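Local coordinates for beta-ketoacyl-[acyl-carrier-protein] synthase FabY (Pseudomonas aeruginosa, PDB 4CW4), which condenses acetyl-CoA with malonyl-ACP to form acetoacetyl-ACP, the primer that starts fatty acid biosynthesis, at residues S195-T200 and L594-N599; A433-A438 and K528-C533. All coordinates share one frame; numbering follows the deposited sequence.

Contact 1: residues S195-T200 and L594-N599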
loop_
_atom_site.group_PDB
_atom_site.type_symbol
_atom_site.label_atom_id
_atom_site.label_comp_id
_atom_site.label_asym_id
_atom_site.label_seq_id
_atom_site.Cartn_x
_atom_site.Cartn_y
_atom_site.Cartn_z
ATOM N N SER A 195 -15.458 0.802 4.645
ATOM C CA SER A 195 -15.299 0.743 3.193
ATOM C C SER A 195 -16.554 0.182 2.547
ATOM O O SER A 195 -17.035 0.705 1.550
ATOM C CB SER A 195 -14.079 -0.104 2.792
ATOM O OG SER A 195 -13.879 -0.038 1.388
ATOM N N VAL A 196 -17.075 -0.908 3.103
ATOM C CA VAL A 196 -18.274 -1.539 2.556
ATOM C C VAL A 196 -19.458 -0.561 2.597
ATOM O O VAL A 196 -20.187 -0.394 1.619
ATOM C CB VAL A 196 -18.586 -2.855 3.323
ATOM C CG1 VAL A 196 -19.993 -3.380 3.036
ATOM C CG2 VAL A 196 -17.526 -3.910 3.007
ATOM N N VAL A 197 -19.632 0.104 3.727
ATOM C CA VAL A 197 -20.766 1.019 3.891
ATOM C C VAL A 197 -20.629 2.280 3.026
ATOM O O VAL A 197 -21.604 2.738 2.400
ATOM C CB VAL A 197 -20.977 1.344 5.387
ATOM C CG1 VAL A 197 -22.003 2.397 5.583
ATOM C CG2 VAL A 197 -21.352 0.062 6.131
ATOM N N ALA A 198 -19.418 2.819 2.945
ATOM C CA ALA A 198 -19.149 3.965 2.083
ATOM C C ALA A 198 -19.307 3.629 0.609
ATOM O O ALA A 198 -19.800 4.443 -0.165
ATOM C CB ALA A 198 -17.757 4.513 2.354
ATOM N N ALA A 199 -18.839 2.456 0.200
ATOM C CA ALA A 199 -18.912 2.102 -1.208
ATOM C C ALA A 199 -20.360 2.022 -1.661
ATOM O O ALA A 199 -20.692 2.458 -2.763
ATOM C CB ALA A 199 -18.175 0.802 -1.491
ATOM N N THR A 200 -21.222 1.457 -0.825
ATOM C CA THR A 200 -22.625 1.357 -1.192
ATOM C C THR A 200 -23.201 2.753 -1.371
ATOM O O THR A 200 -23.911 3.005 -2.346
ATOM C CB THR A 200 -23.465 0.587 -0.157
ATOM O OG1 THR A 200 -23.057 -0.784 -0.117
ATOM C CG2 THR A 200 -24.948 0.657 -0.518
ATOM N N LEU A 594 -30.434 2.150 4.214
ATOM C CA LEU A 594 -29.188 2.295 3.453
ATOM C C LEU A 594 -28.904 1.102 2.534
ATOM O O LEU A 594 -28.116 1.220 1.584
ATOM C CB LEU A 594 -28.015 2.507 4.419
ATOM C CG LEU A 594 -28.063 3.817 5.206
ATOM C CD1 LEU A 594 -26.964 3.830 6.285
ATOM C CD2 LEU A 594 -27.920 5.005 4.261
ATOM N N GLU A 595 -29.550 -0.027 2.831
ATOM C CA GLU A 595 -29.419 -1.295 2.089
ATOM C C GLU A 595 -27.989 -1.567 1.620
ATOM O O GLU A 595 -27.661 -1.579 0.432
ATOM C CB GLU A 595 -30.432 -1.373 0.941
ATOM C CG GLU A 595 -30.658 -2.798 0.403
ATOM C CD GLU A 595 -31.382 -3.725 1.375
ATOM O OE1 GLU A 595 -31.940 -3.252 2.390
ATOM O OE2 GLU A 595 -31.379 -4.960 1.119
ATOM N N ILE A 596 -27.130 -1.816 2.590
ATOM C CA ILE A 596 -25.727 -2.033 2.321
ATOM C C ILE A 596 -25.553 -3.310 1.509
ATOM O O ILE A 596 -26.127 -4.355 1.827
ATOM C CB ILE A 596 -24.927 -2.104 3.652
ATOM C CG1 ILE A 596 -25.103 -0.810 4.446
ATOM C CG2 ILE A 596 -23.460 -2.400 3.377
ATOM C CD1 ILE A 596 -24.791 0.453 3.699
ATOM N N ILE A 597 -24.731 -3.214 0.475
ATOM C CA ILE A 597 -24.436 -4.353 -0.386
ATOM C C ILE A 597 -23.284 -5.150 0.202
ATOM O O ILE A 597 -22.190 -4.630 0.372
ATOM C CB ILE A 597 -24.037 -3.881 -1.803
ATOM C CG1 ILE A 597 -25.141 -2.982 -2.397
ATOM C CG2 ILE A 597 -23.752 -5.097 -2.698
ATOM C CD1 ILE A 597 -24.694 -2.115 -3.566
ATOM N N TYR A 598 -23.531 -6.419 0.498
ATOM C CA TYR A 598 -22.494 -7.317 0.994
ATOM C C TYR A 598 -22.852 -8.718 0.514
ATOM O O TYR A 598 -23.601 -9.453 1.167
ATOM C CB TYR A 598 -22.358 -7.290 2.517
ATOM C CG TYR A 598 -21.225 -8.173 3.018
ATOM C CD1 TYR A 598 -19.906 -7.833 2.777
ATOM C CD2 TYR A 598 -21.476 -9.340 3.727
ATOM C CE1 TYR A 598 -18.868 -8.631 3.208
ATOM C CE2 TYR A 598 -20.443 -10.145 4.172
ATOM C CZ TYR A 598 -19.141 -9.788 3.900
ATOM O OH TYR A 598 -18.097 -10.570 4.329
ATOM N N ASN A 599 -22.317 -9.069 -0.645
ATOM C CA ASN A 599 -22.766 -10.237 -1.393
ATOM C C ASN A 599 -21.876 -11.472 -1.220
ATOM O O ASN A 599 -21.697 -12.254 -2.171
ATOM C CB ASN A 599 -22.858 -9.867 -2.875
ATOM C CG ASN A 599 -23.831 -10.727 -3.637
ATOM O OD1 ASN A 599 -24.911 -11.047 -3.147
ATOM N ND2 ASN A 599 -23.456 -11.111 -4.852
#
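Thr-200 sets OG1 anti to its carbonyl carbon and CG2 anti to its backbone N (chi1 -66°), so the hydroxyl and the methyl both reach the 594-599 loop. Thr-200 OG1 accepts a nearly straight hydrogen bond from the backbone N of Ile-597 (3.0 Å, 168° at the hydrogen). The same hydroxyl turns its proton back, in a weak bond, to Val-196 O one helical turn earlier, which helps to fix its rotation. Thr-200 CG2 rests against two loop carbonyls, the nearer being Glu-595 O at 3.6 Å.

Ile-596 fits its two branches against different residues of the helix. With CG1 anti to the carbonyl carbon and chi2 at -53°, the chain bends back. Ile-596 CD1 then lies 3.9 Å from Val-197 CG1. Ile-596 CG2 meets Val-196 CG1 at 3.6 Å. Both pairs cross obliquely. Val-196 CG1, anti to its own N, also lies against Ile-597 O and more loosely approaches the Tyr-598 ring, which packs further among Tyr-183, His-188 and Tyr-271. Leu-182 covers Ile-596 and Val-197, and Arg-204 hydrogen-bonds Glu-595 O.

This is helix-to-loop packing away from the probable active site: one threonine hydroxyl anchors the backbone of the segment after helix 565-590, and branched aliphatic side chains seat it on helix 190-204 of the ketosynthase fold.

Contact 2: residues A433-A438 and K528-C533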
loop_
_atom_site.group_PDB
_atom_site.type_symbol
_atom_site.label_atom_id
_atom_site.label_comp_id
_atom_site.label_asym_id
_atom_site.label_seq_id
_atom_site.Cartn_x
_atom_site.Cartn_y
_atom_site.Cartn_z
ATOM N N ALA A 433 -11.815 32.478 -10.654
ATOM C CA ALA A 433 -12.836 31.485 -10.359
ATOM C C ALA A 433 -12.227 30.153 -9.955
ATOM O O ALA A 433 -12.787 29.099 -10.252
ATOM C CB ALA A 433 -13.761 31.310 -11.545
ATOM N N SER A 434 -11.094 30.201 -9.257
ATOM C CA SER A 434 -10.518 28.981 -8.690
ATOM C C SER A 434 -10.284 29.143 -7.195
ATOM O O SER A 434 -10.162 30.261 -6.696
ATOM C CB SER A 434 -9.223 28.558 -9.417
ATOM O OG SER A 434 -8.112 29.315 -9.001
ATOM N N PHE A 435 -10.243 28.016 -6.488
ATOM C CA PHE A 435 -9.957 28.001 -5.059
ATOM C C PHE A 435 -9.081 26.799 -4.728
ATOM O O PHE A 435 -8.933 25.870 -5.534
ATOM C CB PHE A 435 -11.244 28.057 -4.212
ATOM C CG PHE A 435 -12.129 26.820 -4.273
ATOM C CD1 PHE A 435 -12.832 26.481 -5.425
ATOM C CD2 PHE A 435 -12.314 26.039 -3.135
ATOM C CE1 PHE A 435 -13.673 25.360 -5.445
ATOM C CE2 PHE A 435 -13.140 24.924 -3.159
ATOM C CZ PHE A 435 -13.821 24.592 -4.316
ATOM N N VAL A 436 -8.486 26.847 -3.543
ATOM C CA VAL A 436 -7.584 25.804 -3.089
ATOM C C VAL A 436 -8.163 25.125 -1.860
ATOM O O VAL A 436 -8.534 25.768 -0.875
ATOM C CB VAL A 436 -6.198 26.381 -2.713
ATOM C CG1 VAL A 436 -5.264 25.270 -2.190
ATOM C CG2 VAL A 436 -5.563 27.118 -3.884
ATOM N N HIS A 437 -8.266 23.809 -1.934
ATOM C CA HIS A 437 -8.467 22.976 -0.759
ATOM C C HIS A 437 -7.088 22.685 -0.206
ATOM O O HIS A 437 -6.383 21.771 -0.662
ATOM C CB HIS A 437 -9.240 21.698 -1.103
ATOM C CG HIS A 437 -10.638 21.723 -0.582
ATOM N ND1 HIS A 437 -10.928 21.416 0.725
ATOM C CD2 HIS A 437 -11.810 22.097 -1.160
ATOM C CE1 HIS A 437 -12.221 21.591 0.934
ATOM N NE2 HIS A 437 -12.779 21.998 -0.197
ATOM N N ALA A 438 -6.696 23.495 0.773
ATOM C CA ALA A 438 -5.379 23.396 1.348
ATOM C C ALA A 438 -5.247 22.122 2.137
ATOM O O ALA A 438 -6.201 21.639 2.729
ATOM C CB ALA A 438 -5.104 24.566 2.256
ATOM N N LYS A 528 -18.824 35.616 -8.388
ATOM C CA LYS A 528 -18.540 34.814 -9.569
ATOM C C LYS A 528 -18.352 33.355 -9.128
ATOM O O LYS A 528 -17.437 33.062 -8.359
ATOM C CB LYS A 528 -17.273 35.324 -10.256
ATOM C CG LYS A 528 -16.885 34.555 -11.511
ATOM C CD LYS A 528 -15.568 35.036 -12.086
ATOM C CE LYS A 528 -15.261 34.287 -13.379
ATOM N NZ LYS A 528 -13.976 34.674 -14.060
ATOM N N PRO A 529 -19.224 32.435 -9.597
ATOM C CA PRO A 529 -19.126 31.034 -9.157
ATOM C C PRO A 529 -17.735 30.449 -9.356
ATOM O O PRO A 529 -17.086 30.711 -10.359
ATOM C CB PRO A 529 -20.122 30.305 -10.058
ATOM C CG PRO A 529 -21.094 31.365 -10.500
ATOM C CD PRO A 529 -20.330 32.648 -10.553
ATOM N N LEU A 530 -17.290 29.661 -8.388
ATOM C CA LEU A 530 -16.006 28.990 -8.480
ATOM C C LEU A 530 -16.144 27.809 -9.436
ATOM O O LEU A 530 -17.123 27.060 -9.369
ATOM C CB LEU A 530 -15.556 28.556 -7.089
ATOM C CG LEU A 530 -15.182 29.695 -6.155
ATOM C CD1 LEU A 530 -15.203 29.233 -4.704
ATOM C CD2 LEU A 530 -13.835 30.272 -6.535
ATOM N N GLU A 531 -15.177 27.666 -10.340
ATOM C CA GLU A 531 -15.249 26.692 -11.429
ATOM C C GLU A 531 -14.168 25.634 -11.352
ATOM O O GLU A 531 -14.293 24.602 -11.984
ATOM C CB GLU A 531 -15.142 27.377 -12.798
ATOM C CG GLU A 531 -16.135 28.522 -13.038
ATOM C CD GLU A 531 -17.572 28.073 -13.228
ATOM O OE1 GLU A 531 -17.904 26.896 -12.987
ATOM O OE2 GLU A 531 -18.393 28.936 -13.612
ATOM N N VAL A 532 -13.108 25.911 -10.597
ATOM C CA VAL A 532 -11.965 25.013 -10.516
ATOM C C VAL A 532 -11.480 24.934 -9.083
ATOM O O VAL A 532 -11.344 25.957 -8.426
ATOM C CB VAL A 532 -10.813 25.527 -11.378
ATOM C CG1 VAL A 532 -9.544 24.648 -11.218
ATOM C CG2 VAL A 532 -11.246 25.610 -12.823
ATOM N N CYS A 533 -11.210 23.711 -8.610
ATOM C CA CYS A 533 -10.589 23.527 -7.306
ATOM C C CYS A 533 -9.268 22.785 -7.440
ATOM O O CYS A 533 -9.178 21.768 -8.151
ATOM C CB CYS A 533 -11.485 22.729 -6.365
ATOM S SG CYS A 533 -10.804 22.593 -4.691
#
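Phe-435 leaves strand 434-437 with CG in the crowded position between its backbone N and carbonyl carbon (chi1 68°). Phe-435 CB lies 4.1 Å from Leu-530 CD2, and Phe-435 CG is close to the other methyl, CD1. Further out, Phe-435 CD1 touches Leu-530 CD1 at 3.7 Å, the two side chains crossing at about a right angle, and also nears the carbonyl of Val-532. Phe-435 CE1 then reaches Cys-533 CB at 3.5 Å. The tip, CZ, packs on both CB and SG of Cys-533, and CE2 and, more loosely, CD2 meet SG. Cys-533 SG thus sits over one ring face, displaced toward the rim, in a Cys sulfur-aromatic contact 3.8 Å from the Phe-435 centroid. SG is anti to the backbone N of Cys-533 (chi1 -175°); it also lies in the plane of the His-437 ring, at its edge near CD2. Helix 482-496 packs against Phe-435 and His-437.

The backbones carrying this cluster pair as neighbouring parallel strands of the ketosynthase's thiolase-like fold, Ser-434 beside Val-532 and Phe-435 beside Cys-533. Phe-435 N donates to Val-532 O at 3.0 Å, nearly along the C=O axis, and Ser-434 CA adds a C-H...O contact to that oxygen.

Where strand 532-539 begins, Ala-433 O takes two N-H groups in its carbonyl plane: that of Glu-531 at 2.8 Å, almost straight (172°), and that of Val-532, longer and more bent. Ala-433 CB meets Pro-529 O at 3.6 Å and the CE of the extended Lys-528. Glu-531 passes its CG beside the same methyl, then bends at chi2 to lead its carboxylate away to Arg-553 and Ser-551. On the face shared with Val-532, Ser-434 CB packs on Val-532 CB, while Ser-434 OG hydrogen-bonds Val-430 O and Trp-466 NE1.

How the contacts relate
Contacts 1 and 2 do not touch: their centres lie 32 Å apart and their nearest atoms about 18 Å. Along the chain, both segments of contact 2 fall between 195-200 and 594-599, so the helix-to-loop packing joins parts far more distant in sequence than does the strand pairing. Contact 2 is the one closer to the predicted active site. The His-437 side chain lies about 8 Å from that of His-439, a predicted active-site residue close by in sequence, whereas contact 1 is remote from such sites. Contact 1 instead reaches the second subunit at one residue: Asn-599 packs on Phe-399 of that subunit, while no other protein chain touches the segments of contact 2.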